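Local coordinates for HNH endonuclease (Geobacter metallireducens, PDB 4H9D), which probably acts as an HNH-family endonuclease that nicks DNA with the help of a divalent metal ion, and binds a zinc ion, at residues K17-E22 / K63-N68; T51-V56 / N78-L83. All coordinates share one frame; numbering follows the deposited sequence.

Contact 1: K17-E22 / K63-N68; sequences KEKARE and KSTRGN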
loop_
_atom_site.group_PDB
_atom_site.type_symbol
_atom_site.label_atom_id
_atom_site.label_comp_id
_atom_site.label_asym_id
_atom_site.label_seq_id
_atom_site.Cartn_x
_atom_site.Cartn_y
_atom_site.Cartn_z
ATOM N N LYS A 17 -21.563 6.290 -5.065
ATOM C CA LYS A 17 -20.584 7.168 -5.701
ATOM C C LYS A 17 -21.258 8.236 -6.555
ATOM O O LYS A 17 -20.649 9.259 -6.863
ATOM C CB LYS A 17 -19.608 6.359 -6.558
ATOM C CG LYS A 17 -18.504 5.671 -5.765
ATOM C CD LYS A 17 -17.462 5.076 -6.701
ATOM C CE LYS A 17 -16.308 4.453 -5.938
ATOM N NZ LYS A 17 -15.397 3.691 -6.842
ATOM N N GLU A 18 -22.508 7.990 -6.938
ATOM C CA GLU A 18 -23.265 8.938 -7.731
ATOM C C GLU A 18 -23.936 9.927 -6.800
ATOM O O GLU A 18 -23.883 11.132 -7.028
ATOM C CB GLU A 18 -24.322 8.232 -8.566
ATOM C CG GLU A 18 -23.839 7.756 -9.920
ATOM C CD GLU A 18 -24.944 7.079 -10.711
ATOM O OE1 GLU A 18 -26.005 7.715 -10.930
ATOM O OE2 GLU A 18 -24.752 5.907 -11.110
ATOM N N LYS A 19 -24.580 9.429 -5.753
ATOM C CA LYS A 19 -25.219 10.313 -4.793
ATOM C C LYS A 19 -24.142 11.226 -4.197
ATOM O O LYS A 19 -24.414 12.371 -3.844
ATOM C CB LYS A 19 -25.890 9.494 -3.693
ATOM C CG LYS A 19 -27.047 8.639 -4.192
ATOM C CD LYS A 19 -27.404 7.594 -3.164
ATOM C CE LYS A 19 -27.660 8.241 -1.817
ATOM N NZ LYS A 19 -27.242 7.351 -0.698
ATOM N N ALA A 20 -22.914 10.722 -4.092
ATOM C CA ALA A 20 -21.822 11.523 -3.549
ATOM C C ALA A 20 -21.531 12.681 -4.505
ATOM O O ALA A 20 -21.464 13.847 -4.092
ATOM C CB ALA A 20 -20.582 10.669 -3.371
ATOM N N ARG A 21 -21.364 12.353 -5.784
ATOM C CA ARG A 21 -21.091 13.351 -6.810
ATOM C C ARG A 21 -22.159 14.437 -6.810
ATOM O O ARG A 21 -21.892 15.595 -7.114
ATOM C CB ARG A 21 -21.048 12.685 -8.179
ATOM C CG ARG A 21 -19.767 11.927 -8.467
ATOM C CD ARG A 21 -19.977 10.983 -9.646
ATOM N NE ARG A 21 -20.929 11.524 -10.620
ATOM C CZ ARG A 21 -21.558 10.797 -11.543
ATOM N NH1 ARG A 21 -21.338 9.486 -11.630
ATOM N NH2 ARG A 21 -22.431 11.377 -12.363
ATOM N N GLU A 22 -23.378 14.055 -6.470
ATOM C CA GLU A 22 -24.482 14.998 -6.434
ATOM C C GLU A 22 -24.416 15.782 -5.143
ATOM O O GLU A 22 -24.711 16.968 -5.111
ATOM C CB GLU A 22 -25.812 14.246 -6.488
ATOM C CG GLU A 22 -27.025 15.103 -6.769
ATOM C CD GLU A 22 -27.144 15.460 -8.241
ATOM O OE1 GLU A 22 -26.680 14.658 -9.084
ATOM O OE2 GLU A 22 -27.715 16.526 -8.558
ATOM N N LYS A 63 -22.913 5.161 3.565
ATOM C CA LYS A 63 -23.707 5.877 2.575
ATOM C C LYS A 63 -23.188 7.293 2.297
ATOM O O LYS A 63 -22.409 7.846 3.075
ATOM C CB LYS A 63 -25.160 5.958 3.047
ATOM C CG LYS A 63 -25.775 4.593 3.306
ATOM C CD LYS A 63 -25.659 3.726 2.060
ATOM C CE LYS A 63 -26.009 2.279 2.337
ATOM N NZ LYS A 63 -27.396 2.153 2.851
ATOM N N SER A 64 -23.611 7.861 1.170
ATOM C CA SER A 64 -23.235 9.221 0.826
ATOM C C SER A 64 -24.372 10.101 1.325
ATOM O O SER A 64 -25.341 10.336 0.613
ATOM C CB SER A 64 -23.084 9.371 -0.683
ATOM O OG SER A 64 -21.932 8.687 -1.147
ATOM N N THR A 65 -24.275 10.548 2.573
ATOM C CA THR A 65 -25.306 11.400 3.157
ATOM C C THR A 65 -24.614 12.419 4.051
ATOM O O THR A 65 -23.481 12.191 4.484
ATOM C CB THR A 65 -26.313 10.591 4.019
ATOM O OG1 THR A 65 -25.669 10.135 5.213
ATOM C CG2 THR A 65 -26.835 9.393 3.250
ATOM N N ARG A 66 -25.286 13.537 4.326
ATOM C CA ARG A 66 -24.715 14.587 5.162
ATOM C C ARG A 66 -24.100 14.030 6.434
ATOM O O ARG A 66 -23.047 14.505 6.889
ATOM C CB ARG A 66 -25.780 15.618 5.524
ATOM C CG ARG A 66 -26.239 16.459 4.354
ATOM C CD ARG A 66 -27.235 17.495 4.805
ATOM N NE ARG A 66 -28.525 16.906 5.147
ATOM C CZ ARG A 66 -29.579 17.615 5.535
ATOM N NH1 ARG A 66 -29.484 18.935 5.631
ATOM N NH2 ARG A 66 -30.731 17.014 5.812
ATOM N N GLY A 67 -24.750 13.014 6.998
ATOM C CA GLY A 67 -24.257 12.405 8.224
ATOM C C GLY A 67 -22.936 11.649 8.116
ATOM O O GLY A 67 -22.066 11.770 8.981
ATOM N N ASN A 68 -22.775 10.875 7.050
ATOM C CA ASN A 68 -21.569 10.084 6.858
ATOM C C ASN A 68 -20.517 10.812 6.002
ATOM O O ASN A 68 -19.389 10.356 5.835
ATOM C CB ASN A 68 -21.974 8.740 6.232
ATOM C CG ASN A 68 -20.829 7.777 6.126
ATOM O OD1 ASN A 68 -20.061 7.595 7.077
ATOM N ND2 ASN A 68 -20.706 7.136 4.966
#
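S64 in the loop 63-68 faces the helical turn of A20 and K19, and the two backbones come close here, the CA atoms of A20 and S64 being 5.1 Å apart. The touching is mainly van der Waals. CB of A20 lies 3.3 Å from OG of S64, and CB of S64 is 3.7 Å from the backbone N of A20. Two small residues allow this approach: a methyl group and a hydroxymethyl group meet between helix and loop. CB of K19 adds a looser contact, 4.1 Å from CB of S64.

Polar groups do not bond across the pair. OG of S64, placed anti to its own carbonyl carbon (chi1 -71°), is hydrogen-bonded instead to the backbone O of E16, one turn earlier in the helix, and to NE2 of H54. K19 bends at its outer torsions and brings NZ to 3.8 Å from O of S64, too far for a bond, while E16 gives the ammonium a salt bridge.

Within the loop, ND2 of N68 donates to O of K63 at 2.6 Å, nearly straight at 171° and on a carbonyl lone pair, with the oxygen in the amide plane. Segment 63-68 is the last part of the loop between the two strands of the HNH (His-Me finger) fold, and helix 10-24 packs against it.

Contact 2: T51-V56 / N78-L83; sequences TMDHLV and NRKKYL
K80 and D53 meet in a sparse surface contact between the hairpin and the following helix of the HNH (His-Me finger) fold: D53 belongs to strand 50-54, and K80 reaches out from helix 74-82, which follows the second strand. Only 103 Å² is buried between the segments, and no hydrogen bond crosses. Lysine suits this place because its long chain can reach from the helix to the strand. CG of K80 stands anti to the backbone N (chi1 -174°), and the next two torsions are also extended, which carries the methylenes from the helix toward the strand before the chain bends at its last torsion.

The aliphatic part does the touching. K80 passes obliquely beside the carboxylate of D53, while W88 of helix 85-92 and Y40 also pack on the lysine. OD2 of D53 is hydrogen-bonded to OH of Y40, a residue between the zinc ligands C38 and C41. The ammonium NZ of K80 stays 5.7 Å from OD2 of D53; this is not a salt bridge, although the opposite charges may attract weakly at that range. Farther along the chain, CE of K80 lies 4.0 Å from the backbone O of L55, and the closest approach of all is CD of K80 to OD2 of D53, at 3.7 Å.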
loop_
_atom_site.group_PDB
_atom_site.type_symbol
_atom_site.label_atom_id
_atom_site.label_comp_id
_atom_site.label_asym_id
_atom_site.label_seq_id
_atom_site.Cartn_x
_atom_site.Cartn_y
_atom_site.Cartn_z
ATOM N N THR A 51 -11.371 17.808 0.612
ATOM C CA THR A 51 -12.010 16.775 -0.196
ATOM C C THR A 51 -13.146 16.194 0.618
ATOM O O THR A 51 -13.234 16.411 1.824
ATOM C CB THR A 51 -11.050 15.631 -0.536
ATOM O OG1 THR A 51 -9.787 16.174 -0.939
ATOM C CG2 THR A 51 -11.617 14.795 -1.683
HETATM N N MSE A 52 -14.028 15.465 -0.038
HETATM C CA MSE A 52 -15.128 14.863 0.678
HETATM C C MSE A 52 -14.713 13.480 1.124
HETATM O O MSE A 52 -14.186 12.698 0.332
HETATM C CB MSE A 52 -16.341 14.748 -0.215
HETATM C CG MSE A 52 -17.474 14.030 0.445
HETATM SE SE MSE A 52 -18.995 14.014 -0.711
HETATM C CE MSE A 52 -18.302 12.806 -2.028
ATOM N N ASP A 53 -14.926 13.178 2.397
ATOM C CA ASP A 53 -14.584 11.856 2.888
ATOM C C ASP A 53 -15.784 11.253 3.584
ATOM O O ASP A 53 -16.620 11.968 4.139
ATOM C CB ASP A 53 -13.392 11.919 3.844
ATOM C CG ASP A 53 -12.899 10.539 4.264
ATOM O OD1 ASP A 53 -12.992 9.586 3.457
ATOM O OD2 ASP A 53 -12.395 10.411 5.400
ATOM N N HIS A 54 -15.896 9.933 3.508
ATOM C CA HIS A 54 -16.985 9.235 4.177
ATOM C C HIS A 54 -16.398 8.652 5.447
ATOM O O HIS A 54 -15.408 7.921 5.395
ATOM C CB HIS A 54 -17.525 8.105 3.322
ATOM C CG HIS A 54 -18.101 8.548 2.018
ATOM N ND1 HIS A 54 -17.318 8.919 0.947
ATOM C CD2 HIS A 54 -19.385 8.638 1.600
ATOM C CE1 HIS A 54 -18.096 9.215 -0.078
ATOM N NE2 HIS A 54 -19.354 9.052 0.293
ATOM N N LEU A 55 -16.986 9.000 6.584
ATOM C CA LEU A 55 -16.512 8.488 7.858
ATOM C C LEU A 55 -16.466 6.981 7.707
ATOM O O LEU A 55 -15.432 6.347 7.921
ATOM C CB LEU A 55 -17.481 8.882 8.962
ATOM C CG LEU A 55 -17.431 10.350 9.345
ATOM C CD1 LEU A 55 -18.558 10.642 10.293
ATOM C CD2 LEU A 55 -16.086 10.660 9.975
ATOM N N VAL A 56 -17.610 6.435 7.311
ATOM C CA VAL A 56 -17.783 5.018 7.051
ATOM C C VAL A 56 -17.612 4.842 5.547
ATOM O O VAL A 56 -18.474 5.251 4.774
ATOM C CB VAL A 56 -19.187 4.579 7.428
ATOM C CG1 VAL A 56 -19.406 3.150 7.016
ATOM C CG2 VAL A 56 -19.384 4.758 8.909
ATOM N N ASN A 78 -5.831 10.727 3.421
ATOM C CA ASN A 78 -5.028 9.549 3.069
ATOM C C ASN A 78 -4.640 8.750 4.300
ATOM O O ASN A 78 -4.893 7.549 4.377
ATOM C CB ASN A 78 -3.757 9.972 2.345
ATOM C CG ASN A 78 -4.049 10.779 1.105
ATOM O OD1 ASN A 78 -4.666 10.282 0.161
ATOM N ND2 ASN A 78 -3.621 12.036 1.102
ATOM N N ARG A 79 -4.009 9.432 5.254
ATOM C CA ARG A 79 -3.578 8.816 6.493
ATOM C C ARG A 79 -4.680 8.004 7.147
ATOM O O ARG A 79 -4.405 7.021 7.827
ATOM C CB ARG A 79 -3.093 9.884 7.469
ATOM C CG ARG A 79 -1.661 10.305 7.256
ATOM C CD ARG A 79 -1.359 11.628 7.942
ATOM N NE ARG A 79 0.053 11.990 7.842
ATOM C CZ ARG A 79 1.020 11.408 8.547
ATOM N NH1 ARG A 79 0.725 10.437 9.406
ATOM N NH2 ARG A 79 2.285 11.786 8.389
ATOM N N LYS A 80 -5.926 8.408 6.954
ATOM C CA LYS A 80 -7.019 7.677 7.558
ATOM C C LYS A 80 -7.188 6.363 6.803
ATOM O O LYS A 80 -7.807 5.426 7.303
ATOM C CB LYS A 80 -8.313 8.502 7.510
ATOM C CG LYS A 80 -9.472 7.860 8.269
ATOM C CD LYS A 80 -10.756 8.665 8.190
ATOM C CE LYS A 80 -11.897 7.952 8.920
ATOM N NZ LYS A 80 -11.547 7.635 10.348
ATOM N N LYS A 81 -6.619 6.295 5.600
ATOM C CA LYS A 81 -6.713 5.093 4.774
ATOM C C LYS A 81 -5.559 4.107 4.907
ATOM O O LYS A 81 -5.779 2.898 4.881
ATOM C CB LYS A 81 -6.879 5.464 3.296
ATOM C CG LYS A 81 -8.338 5.495 2.827
ATOM C CD LYS A 81 -8.476 5.730 1.316
ATOM C CE LYS A 81 -8.061 7.143 0.900
ATOM N NZ LYS A 81 -6.645 7.461 1.256
ATOM N N TYR A 82 -4.332 4.598 5.045
ATOM C CA TYR A 82 -3.200 3.688 5.163
ATOM C C TYR A 82 -2.625 3.498 6.568
ATOM O O TYR A 82 -1.641 2.785 6.736
ATOM C CB TYR A 82 -2.088 4.102 4.194
ATOM C CG TYR A 82 -1.298 5.336 4.576
ATOM C CD1 TYR A 82 -0.419 5.325 5.668
ATOM C CD2 TYR A 82 -1.396 6.506 3.818
ATOM C CE1 TYR A 82 0.346 6.453 5.994
ATOM C CE2 TYR A 82 -0.636 7.644 4.128
ATOM C CZ TYR A 82 0.231 7.613 5.215
ATOM O OH TYR A 82 0.968 8.736 5.524
ATOM N N LEU A 83 -3.209 4.137 7.577
ATOM C CA LEU A 83 -2.719 3.958 8.943
ATOM C C LEU A 83 -3.715 3.031 9.623
ATOM O O LEU A 83 -4.917 3.156 9.391
ATOM C CB LEU A 83 -2.681 5.287 9.700
ATOM C CG LEU A 83 -1.674 6.403 9.404
ATOM C CD1 LEU A 83 -1.785 7.457 10.501
ATOM C CD2 LEU A 83 -0.267 5.868 9.370
#

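From the N terminus, the chain runs through helix 10-24, where residues 17-22 await a partner 41 residues on, then passes the first zinc cysteines into strand 50-54. Contact 1 closes the longer loop when 63-68 returns to that helix. Contact 2 begins inside this loop, at 51-56, and ends beyond it at 78-83, so the two cross. Between them they set helix 10-24 against the hairpin loop and helix 74-82 against the first strand. They also touch directly: OD1 of N68 accepts from N of V56 at 2.7 Å, and CB of A20 packs on CE of selenomethionine M52, tying the helix to the strand as well.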